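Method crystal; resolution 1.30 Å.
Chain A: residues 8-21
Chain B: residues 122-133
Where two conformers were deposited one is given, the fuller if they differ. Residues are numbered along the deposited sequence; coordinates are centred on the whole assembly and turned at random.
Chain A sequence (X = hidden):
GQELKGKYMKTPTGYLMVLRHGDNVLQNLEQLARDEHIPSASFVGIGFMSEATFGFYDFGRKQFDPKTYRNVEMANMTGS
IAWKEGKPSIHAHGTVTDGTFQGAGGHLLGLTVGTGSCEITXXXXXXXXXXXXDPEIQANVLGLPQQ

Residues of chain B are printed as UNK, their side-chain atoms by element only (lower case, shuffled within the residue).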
ATOM      1  N   TYR A   8      15.293   6.689  11.806  1.00 11.81           N
ATOM      2  CA  TYR A   8      14.730   5.356  11.718  1.00 11.95           C
ATOM      3  C   TYR A   8      14.943   4.578  13.003  1.00 11.83           C
ATOM      4  O   TYR A   8      15.787   4.937  13.857  1.00 13.10           O
ATOM      5  CB  TYR A   8      15.287   4.601  10.504  1.00 11.93           C
ATOM      6  CG  TYR A   8      16.755   4.249  10.553  1.00 13.51           C
ATOM      7  CD1 TYR A   8      17.700   5.151  10.163  1.00 15.48           C
ATOM      8  CD2 TYR A   8      17.171   2.983  10.937  1.00 15.13           C
ATOM      9  CE1 TYR A   8      19.043   4.813  10.173  1.00 17.77           C
ATOM     10  CE2 TYR A   8      18.517   2.641  10.947  1.00 17.33           C
ATOM     11  CZ  TYR A   8      19.432   3.552  10.572  1.00 17.53           C
ATOM     12  OH  TYR A   8      20.764   3.195  10.578  1.00 19.80           O
HETATM   13  N   MSE A   9      14.194   3.492  13.118  1.00 11.14           N
HETATM   14  CA  MSE A   9      14.320   2.518  14.200  1.00 11.91           C
HETATM   15  C   MSE A   9      14.255   1.107  13.630  1.00 11.30           C
HETATM   16  O   MSE A   9      13.571   0.854  12.640  1.00 11.28           O
HETATM   17  CB  MSE A   9      13.257   2.706  15.297  1.00 14.67           C
HETATM   18  CG  MSE A   9      11.880   2.194  15.006  1.00 16.46           C
HETATM   19 SE   MSE A   9      10.647   2.607  16.471  0.75 13.76          SE
HETATM   20  CE  MSE A   9       9.355   1.386  15.810  1.00 13.30           C
ATOM     21  N   LYS A  10      14.976   0.199  14.260  1.00 12.20           N
ATOM     22  CA  LYS A  10      14.893  -1.221  13.923  1.00 12.28           C
ATOM     23  C   LYS A  10      13.591  -1.800  14.449  1.00 11.93           C
ATOM     24  O   LYS A  10      13.233  -1.567  15.613  1.00 13.55           O
ATOM     25  CB  LYS A  10      16.122  -1.990  14.489  1.00 13.99           C
ATOM     26  CG  LYS A  10      16.285  -3.423  13.931  1.00 15.33           C
ATOM     27  CD  LYS A  10      17.275  -4.312  14.660  1.00 20.71           C
ATOM     28  CE  LYS A  10      17.122  -5.828  14.194  1.00 24.06           C
ATOM     29  NZ  LYS A  10      15.681  -6.513  14.128  1.00 26.90           N
ATOM     30  N   THR A  11      12.925  -2.567  13.582  1.00 10.99           N
ATOM     31  CA  THR A  11      11.708  -3.292  13.946  1.00 11.25           C
ATOM     32  C   THR A  11      11.963  -4.798  13.791  1.00 11.00           C
ATOM     33  O   THR A  11      12.931  -5.206  13.141  1.00 12.12           O
ATOM     34  CB  THR A  11      10.534  -2.879  13.074  1.00  9.87           C
ATOM     35  OG1 THR A  11      10.840  -3.267  11.739  1.00 11.47           O
ATOM     36  CG2 THR A  11      10.290  -1.358  13.147  1.00 10.89           C
ATOM     37  N   PRO A  12      11.059  -5.637  14.309  1.00 10.83           N
ATOM     38  CA  PRO A  12      11.282  -7.081  14.142  1.00 11.89           C
ATOM     39  C   PRO A  12      11.440  -7.541  12.702  1.00 12.77           C
ATOM     40  O   PRO A  12      12.209  -8.470  12.423  1.00 14.31           O
ATOM     41  CB  PRO A  12      10.078  -7.708  14.835  1.00 12.45           C
ATOM     42  CG  PRO A  12       9.738  -6.721  15.941  1.00 14.50           C
ATOM     43  CD  PRO A  12       9.979  -5.354  15.283  1.00 11.71           C
ATOM     44  N   THR A  13      10.719  -6.907  11.785  1.00 11.75           N
ATOM     45  CA  THR A  13      10.735  -7.298  10.393  1.00 11.76           C
ATOM     46  C   THR A  13      11.596  -6.419   9.486  1.00 10.37           C
ATOM     47  O   THR A  13      11.715  -6.706   8.304  1.00 10.91           O
ATOM     48  CB  THR A  13       9.299  -7.335   9.852  1.00 12.17           C
ATOM     49  OG1 THR A  13       8.707  -6.052  10.002  1.00 13.49           O
ATOM     50  CG2 THR A  13       8.436  -8.398  10.589  1.00 15.03           C
ATOM     51  N   GLY A  14      12.197  -5.356  10.026  1.00 10.07           N
ATOM     52  CA  GLY A  14      12.980  -4.477   9.185  1.00 10.33           C
ATOM     53  C   GLY A  14      13.253  -3.154   9.891  1.00  9.63           C
ATOM     54  O   GLY A  14      13.968  -3.137  10.914  1.00 10.11           O
ATOM     55  N   TYR A  15      12.728  -2.051   9.351  1.00  9.17           N
ATOM     56  CA  TYR A  15      12.915  -0.726   9.935  1.00  9.76           C
ATOM     57  C   TYR A  15      11.634   0.070   9.776  1.00  9.69           C
ATOM     58  O   TYR A  15      10.814  -0.205   8.880  1.00 10.78           O
ATOM     59  CB  TYR A  15      14.034   0.048   9.187  1.00 11.69           C
ATOM     60  CG  TYR A  15      15.358  -0.644   9.290  1.00 11.39           C
ATOM     61  CD1 TYR A  15      16.148  -0.529  10.429  1.00 13.05           C
ATOM     62  CD2 TYR A  15      15.815  -1.452   8.270  1.00 12.66           C
ATOM     63  CE1 TYR A  15      17.378  -1.212  10.520  1.00 13.93           C
ATOM     64  CE2 TYR A  15      17.033  -2.123   8.363  1.00 14.41           C
ATOM     65  CZ  TYR A  15      17.779  -2.019   9.484  1.00 16.21           C
ATOM     66  OH  TYR A  15      18.956  -2.739   9.570  1.00 19.64           O
ATOM     67  N   LEU A  16      11.482   1.091  10.608  1.00  9.68           N
ATOM     68  CA  LEU A  16      10.476   2.143  10.419  1.00  9.43           C
ATOM     69  C   LEU A  16      11.262   3.441  10.311  1.00  9.16           C
ATOM     70  O   LEU A  16      12.074   3.767  11.191  1.00 10.39           O
ATOM     71  CB  LEU A  16       9.535   2.231  11.635  1.00  9.75           C
ATOM     72  CG  LEU A  16       8.469   3.320  11.572  1.00 10.63           C
ATOM     73  CD1 LEU A  16       7.424   3.096  10.454  1.00 12.26           C
ATOM     74  CD2 LEU A  16       7.779   3.490  12.943  1.00 11.89           C
HETATM   75  N   MSE A  17      11.004   4.190   9.250  0.50  9.36           N
HETATM   76  CA  MSE A  17      11.696   5.444   9.014  0.50  9.86           C
HETATM   77  C   MSE A  17      10.694   6.613   9.074  0.50  8.75           C
HETATM   78  O   MSE A  17       9.594   6.509   8.527  0.50  9.40           O
HETATM   79  CB  MSE A  17      12.400   5.353   7.655  0.50 10.74           C
HETATM   80  CG  MSE A  17      13.109   6.584   7.148  0.50 11.68           C
HETATM   81 SE   MSE A  17      14.211   6.208   5.569  0.38 14.47          SE
HETATM   82  CE  MSE A  17      15.744   6.392   6.532  0.50  8.09           C
ATOM     83  N   VAL A  18      11.073   7.708   9.757  1.00  9.16           N
ATOM     84  CA  VAL A  18      10.269   8.929   9.795  1.00  9.61           C
ATOM     85  C   VAL A  18      11.160  10.067   9.284  1.00  9.39           C
ATOM     86  O   VAL A  18      12.060  10.531   9.972  1.00 10.49           O
ATOM     87  CB  VAL A  18       9.654   9.264  11.180  1.00  9.60           C
ATOM     88  CG1 VAL A  18       8.848  10.583  11.092  1.00 11.53           C
ATOM     89  CG2 VAL A  18       8.785   8.123  11.689  1.00 10.41           C
ATOM     90  N   LEU A  19      10.914  10.459   8.045  1.00  9.15           N
ATOM     91  CA  LEU A  19      11.622  11.548   7.405  1.00  9.52           C
ATOM     92  C   LEU A  19      10.886  12.853   7.672  1.00  9.61           C
ATOM     93  O   LEU A  19       9.702  12.872   7.986  1.00 10.47           O
ATOM     94  CB  LEU A  19      11.800  11.285   5.912  1.00  9.67           C
ATOM     95  CG  LEU A  19      12.491   9.969   5.550  1.00 10.72           C
ATOM     96  CD1 LEU A  19      12.605   9.864   3.996  1.00 11.39           C
ATOM     97  CD2 LEU A  19      13.897   9.854   6.156  1.00 13.10           C
ATOM     98  N   ARG A  20      11.635  13.943   7.601  1.00 11.00           N
ATOM     99  CA  ARG A  20      11.225  15.243   8.062  1.00 11.53           C
ATOM    100  C   ARG A  20      11.358  16.296   6.967  1.00 11.42           C
ATOM    101  O   ARG A  20      11.874  16.029   5.890  1.00 10.56           O
ATOM    102  CB  ARG A  20      12.088  15.597   9.287  1.00 13.20           C
ATOM    103  CG  ARG A  20      12.115  14.533  10.339  1.00 16.96           C
ATOM    104  CD  ARG A  20      10.780  14.436  11.003  1.00 18.72           C
ATOM    105  NE  ARG A  20      10.547  15.649  11.746  1.00 21.41           N
ATOM    106  CZ  ARG A  20      10.951  15.822  12.991  1.00 23.60           C
ATOM    107  NH1 ARG A  20      11.564  14.834  13.631  1.00 25.59           N
ATOM    108  NH2 ARG A  20      10.722  16.975  13.567  1.00 23.06           N
ATOM    109  N   HIS A  21      10.849  17.491   7.240  0.50 11.61           N
ATOM    110  CA  HIS A  21      10.847  18.599   6.298  0.50 11.88           C
ATOM    111  C   HIS A  21      12.170  18.706   5.539  0.50 10.87           C
ATOM    112  O   HIS A  21      13.254  18.755   6.145  0.50 11.11           O
ATOM    113  CB  HIS A  21      10.624  19.871   7.135  0.50 12.42           C
ATOM    114  CG  HIS A  21      10.447  21.144   6.363  0.50 15.03           C
ATOM    115  ND1 HIS A  21      10.155  21.208   5.017  0.50 18.67           N
ATOM    116  CD2 HIS A  21      10.427  22.424   6.804  0.50 17.85           C
ATOM    117  CE1 HIS A  21      10.034  22.473   4.649  0.50 19.15           C
ATOM    118  NE2 HIS A  21      10.183  23.227   5.716  0.50 20.30           N
TER
ATOM    119  N   UNK B 122      -1.992  -5.282  10.074  1.00  7.99           N
ATOM    120  CA  UNK B 122      -1.348  -4.444  11.075  1.00  7.91           C
ATOM    121  C   UNK B 122      -0.025  -5.105  11.491  1.00  8.62           C
ATOM    122  O   UNK B 122       0.004  -6.296  11.878  1.00  9.57           O
ATOM    123  c   UNK B 122      -3.652  -3.758  11.956  1.00  9.48           C
ATOM    124  c   UNK B 122      -1.581  -3.345  13.359  1.00  9.45           C
ATOM    125  c   UNK B 122      -2.248  -4.285  12.316  1.00  8.12           C
ATOM    126  N   UNK B 123       1.073  -4.374  11.365  1.00  7.70           N
ATOM    127  CA  UNK B 123       2.414  -4.825  11.774  1.00  8.39           C
ATOM    128  C   UNK B 123       2.764  -4.098  13.072  1.00  8.04           C
ATOM    129  O   UNK B 123       2.866  -2.877  13.085  1.00  8.82           O
ATOM    130  o   UNK B 123       2.993  -5.103   9.476  1.00  9.33           O
ATOM    131  c   UNK B 123       3.434  -4.510  10.708  1.00  8.34           C
ATOM    132  c   UNK B 123       4.812  -5.041  11.061  1.00 10.19           C
ATOM    133  N   UNK B 124       2.925  -4.843  14.176  1.00  8.89           N
ATOM    134  CA  UNK B 124       3.081  -4.285  15.513  1.00  9.04           C
ATOM    135  C   UNK B 124       4.533  -4.244  15.939  1.00  9.71           C
ATOM    136  O   UNK B 124       5.272  -5.203  15.753  1.00 10.77           O
ATOM    137  c   UNK B 124       2.487  -4.624  17.980  1.00 11.71           C
ATOM    138  c   UNK B 124       2.272  -5.109  16.534  1.00  9.33           C
ATOM    139  c   UNK B 124       0.770  -5.019  16.208  1.00 11.70           C
ATOM    140  N   UNK B 125       4.942  -3.112  16.490  1.00  9.42           N
ATOM    141  CA  UNK B 125       6.321  -2.907  16.968  1.00  8.65           C
ATOM    142  C   UNK B 125       6.342  -2.866  18.483  1.00  9.01           C
ATOM    143  O   UNK B 125       5.368  -2.475  19.127  1.00  9.98           O
ATOM    144  c   UNK B 125       6.105  -0.291  14.400  1.00  9.50           C
ATOM    145  o   UNK B 125       6.187  -1.095  10.831  1.00 12.45           O
ATOM    146  c   UNK B 125       6.860  -1.578  16.440  1.00  9.01           C
ATOM    147  c   UNK B 125       7.046  -2.456  14.062  1.00 10.12           C
ATOM    148  c   UNK B 125       6.670  -1.433  14.939  1.00  8.92           C
ATOM    149  c   UNK B 125       6.345  -1.205  12.202  1.00 10.23           C
ATOM    150  c   UNK B 125       6.849  -2.349  12.729  1.00  9.90           C
ATOM    151  c   UNK B 125       5.946  -0.174  13.023  1.00 10.36           C
ATOM    152  N   UNK B 126       7.484  -3.205  19.090  1.00  9.37           N
ATOM    153  CA  UNK B 126       7.551  -3.210  20.563  1.00  9.09           C
ATOM    154  C   UNK B 126       7.694  -1.857  21.238  1.00  9.17           C
ATOM    155  O   UNK B 126       7.422  -1.753  22.437  1.00  9.81           O
ATOM    156  c   UNK B 126       9.635  -3.939  19.660  1.00 10.48           C
ATOM    157  c   UNK B 126       8.660  -3.829  18.482  1.00 10.05           C
ATOM    158  c   UNK B 126       8.779  -4.099  20.851  1.00 10.50           C
ATOM    159  N   UNK B 127       8.086  -0.851  20.475  1.00 10.03           N
ATOM    160  CA  UNK B 127       8.343   0.487  21.001  1.00  9.77           C
ATOM    161  C   UNK B 127       7.083   1.339  21.094  1.00 10.33           C
ATOM    162  O   UNK B 127       6.367   1.518  20.117  1.00 10.43           O
ATOM    163  o   UNK B 127       9.734  -0.848  18.153  1.00 11.83           O
ATOM    164  n   UNK B 127      11.944  -0.448  18.028  1.00 13.84           N
ATOM    165  c   UNK B 127      10.739  -0.316  18.603  1.00 12.54           C
ATOM    166  c   UNK B 127      10.688   0.517  19.853  1.00 11.94           C
ATOM    167  c   UNK B 127       9.339   1.219  20.086  1.00 11.12           C
ATOM    168  N   UNK B 128       6.810   1.891  22.277  1.00  9.92           N
ATOM    169  CA  UNK B 128       5.726   2.821  22.485  1.00 10.58           C
ATOM    170  C   UNK B 128       6.117   4.159  21.872  1.00 11.48           C
ATOM    171  O   UNK B 128       7.090   4.789  22.320  1.00 12.95           O
ATOM    172  n   UNK B 128       0.363   5.899  25.490  1.00 18.81           N
ATOM    173  n   UNK B 128       0.253   3.657  25.027  1.00 17.24           N
ATOM    174  n   UNK B 128       2.200   4.786  24.709  1.00 17.09           N
ATOM    175  c   UNK B 128       4.388   4.001  24.429  1.00 13.73           C
ATOM    176  c   UNK B 128       2.965   3.632  24.203  1.00 16.51           C
ATOM    177  c   UNK B 128       5.409   2.931  24.000  1.00 11.45           C
ATOM    178  c   UNK B 128       0.937   4.765  25.061  1.00 16.80           C
ATOM    179  N   UNK B 129       5.346   4.622  20.875  1.00 10.26           N
ATOM    180  CA  UNK B 129       5.669   5.860  20.179  1.00 10.84           C
ATOM    181  C   UNK B 129       4.574   6.901  20.357  1.00  9.93           C
ATOM    182  O   UNK B 129       3.384   6.582  20.275  1.00 10.68           O
ATOM    183  c   UNK B 129       7.010   4.576  16.689  1.00 11.54           C
ATOM    184  c   UNK B 129       8.302   4.934  18.888  1.00 11.96           C
ATOM    185  c   UNK B 129       6.960   4.629  18.248  1.00 10.44           C
ATOM    186  c   UNK B 129       5.894   5.616  18.683  1.00 10.43           C
ATOM    187  N   UNK B 130       4.973   8.151  20.618  0.50 10.67           N
ATOM    188  CA  UNK B 130       4.031   9.262  20.583  0.50 11.66           C
ATOM    189  C   UNK B 130       4.250  10.121  19.340  0.50 11.25           C
ATOM    190  O   UNK B 130       5.318  10.104  18.716  0.50 11.92           O
ATOM    191  o   UNK B 130       2.532  10.186  23.611  0.50 16.46           O
ATOM    192  c   UNK B 130       4.112  10.146  21.835  0.50 12.82           C
ATOM    193  c   UNK B 130       3.443   9.516  23.034  0.50 14.80           C
ATOM    194  o   UNK B 130       3.831   8.347  23.369  0.50 13.64           O
ATOM    195  N   UNK B 131       3.191  10.811  18.963  1.00 11.47           N
ATOM    196  CA  UNK B 131       3.254  11.865  17.983  1.00 11.50           C
ATOM    197  C   UNK B 131       3.367  13.175  18.734  1.00 12.85           C
ATOM    198  O   UNK B 131       2.840  13.312  19.859  1.00 15.74           O
ATOM    199  n   UNK B 131       1.685   9.339  13.259  1.00 10.83           N
ATOM    200  c   UNK B 131       0.696   8.910  14.022  1.00 10.33           C
ATOM    201  c   UNK B 131       1.963  11.927  17.184  1.00 13.29           C
ATOM    202  c   UNK B 131       1.652  10.762  16.416  1.00 13.44           C
ATOM    203  c   UNK B 131       0.567  11.017  15.242  1.00 13.80           C
ATOM    204  n   UNK B 131       0.297   7.663  13.937  1.00 10.67           N
ATOM    205  n   UNK B 131       0.091   9.721  14.902  1.00 12.30           N
ATOM    206  N   UNK B 132       4.017  14.141  18.117  1.00 13.04           N
ATOM    207  CA  UNK B 132       4.230  15.458  18.754  1.00 15.14           C
ATOM    208  C   UNK B 132       4.113  16.500  17.661  1.00 13.97           C
ATOM    209  O   UNK B 132       4.378  16.231  16.491  1.00 14.37           O
ATOM    210  c   UNK B 132       7.399  16.667  17.902  1.00 21.20           C
ATOM    211  c   UNK B 132       8.152  14.178  16.788  1.00 18.19           C
ATOM    212  c   UNK B 132       8.781  15.378  16.357  1.00 21.91           C
ATOM    213  c   UNK B 132       7.186  14.247  17.819  1.00 19.41           C
ATOM    214  c   UNK B 132       6.781  15.490  18.374  1.00 19.24           C
ATOM    215  c   UNK B 132       8.398  16.604  16.908  1.00 20.78           C
ATOM    216  c   UNK B 132       5.660  15.525  19.396  1.00 17.32           C
ATOM    217  N   UNK B 133       3.835  17.743  18.045  1.00 14.15           N
ATOM    218  CA  UNK B 133       3.831  18.843  17.104  1.00 15.17           C
ATOM    219  C   UNK B 133       5.264  19.279  16.846  1.00 14.82           C
ATOM    220  O   UNK B 133       5.976  19.652  17.769  1.00 17.08           O
ATOM    221  c   UNK B 133       2.991  20.047  17.614  1.00 16.20           C
ATOM    222  c   UNK B 133       2.997  21.126  16.559  1.00 19.39           C
ATOM    223  c   UNK B 133       1.572  19.577  17.935  1.00 18.94           C
TER
HETATM  224  O   HOH W   1       8.936  -2.435   9.787  1.00 16.14           O

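Position B122 carries three side-chain carbons, one bearing the other two, and lies out of reach of chain A; a fork directly at CB identifies Val B122. At B123 the CB holds one oxygen and one carbon, the pattern of threonine. Thr B123 points toward chain A, and its CG2 lies 4.2 Å from OG1 of Thr A13. Position B124 again shows three carbons branched at CB, directed away from the other chain: Val B124.

At B125 a single carbon leads to a six-carbon ring bearing one oxygen, so the residue is Tyr B125. CG2 of Thr A11 sits over one face of the ring, 3.8 Å from its centroid and 24° off the normal, a CH-pi contact. Around it, CE of Met A9 approaches CD2 of Tyr B125 at 3.9 Å, and CD2 of Leu A16 approaches CE2 of Tyr B125 at 4.1 Å. A water lies 3.2 Å from OH of Tyr B125 and 2.9 Å from OG1 of Thr A11, and donates a hydrogen bond to O of Tyr A15 at 3.1 Å.

Position B126 has three carbons closing a ring onto the backbone nitrogen: Pro B126, whose CD packs 3.8 Å from CD of Pro A12. B127 has three carbons, the third bearing an oxygen and a nitrogen; this terminal amide defines Gln B127. Its NE2 donates to O of Lys A10 at 3.0 Å, while its OE1 lies 3.3 Å from CE of Met A9.

At B128 three carbons, a nitrogen and a carbon with two further nitrogens make Arg B128, which does not reach chain A. B129 has four carbons forked at the second, hence Leu B129; its CD1 lies 4.0 Å from CD2 of Leu A16 and 4.1 Å from CE of Met A9. B130, with two carbons and two oxygens on the second, is Asp B130, and B131, with another guanidinium, is Arg B131; both are out of contact. B132 is one carbon and an unsubstituted six-carbon ring, Phe B132, with NH2 of Arg A20 at the ring edge, 3.8 Å from CZ. B133, three carbons branched at CB, is Val B133, also out of reach.

The contact is mainly apolar. Met A9 and Leu A16, neighbours in the paired strands of a hairpin, both meet Tyr B125 and Leu B129, while Thr A11 covers a face of the tyrosine ring. The glutamine amide adds the one direct hydrogen bond between the stretches, and the water links the tyrosine hydroxyl to the hairpin.

Chain B, residues 122-133: VTVYPQRLDRFV
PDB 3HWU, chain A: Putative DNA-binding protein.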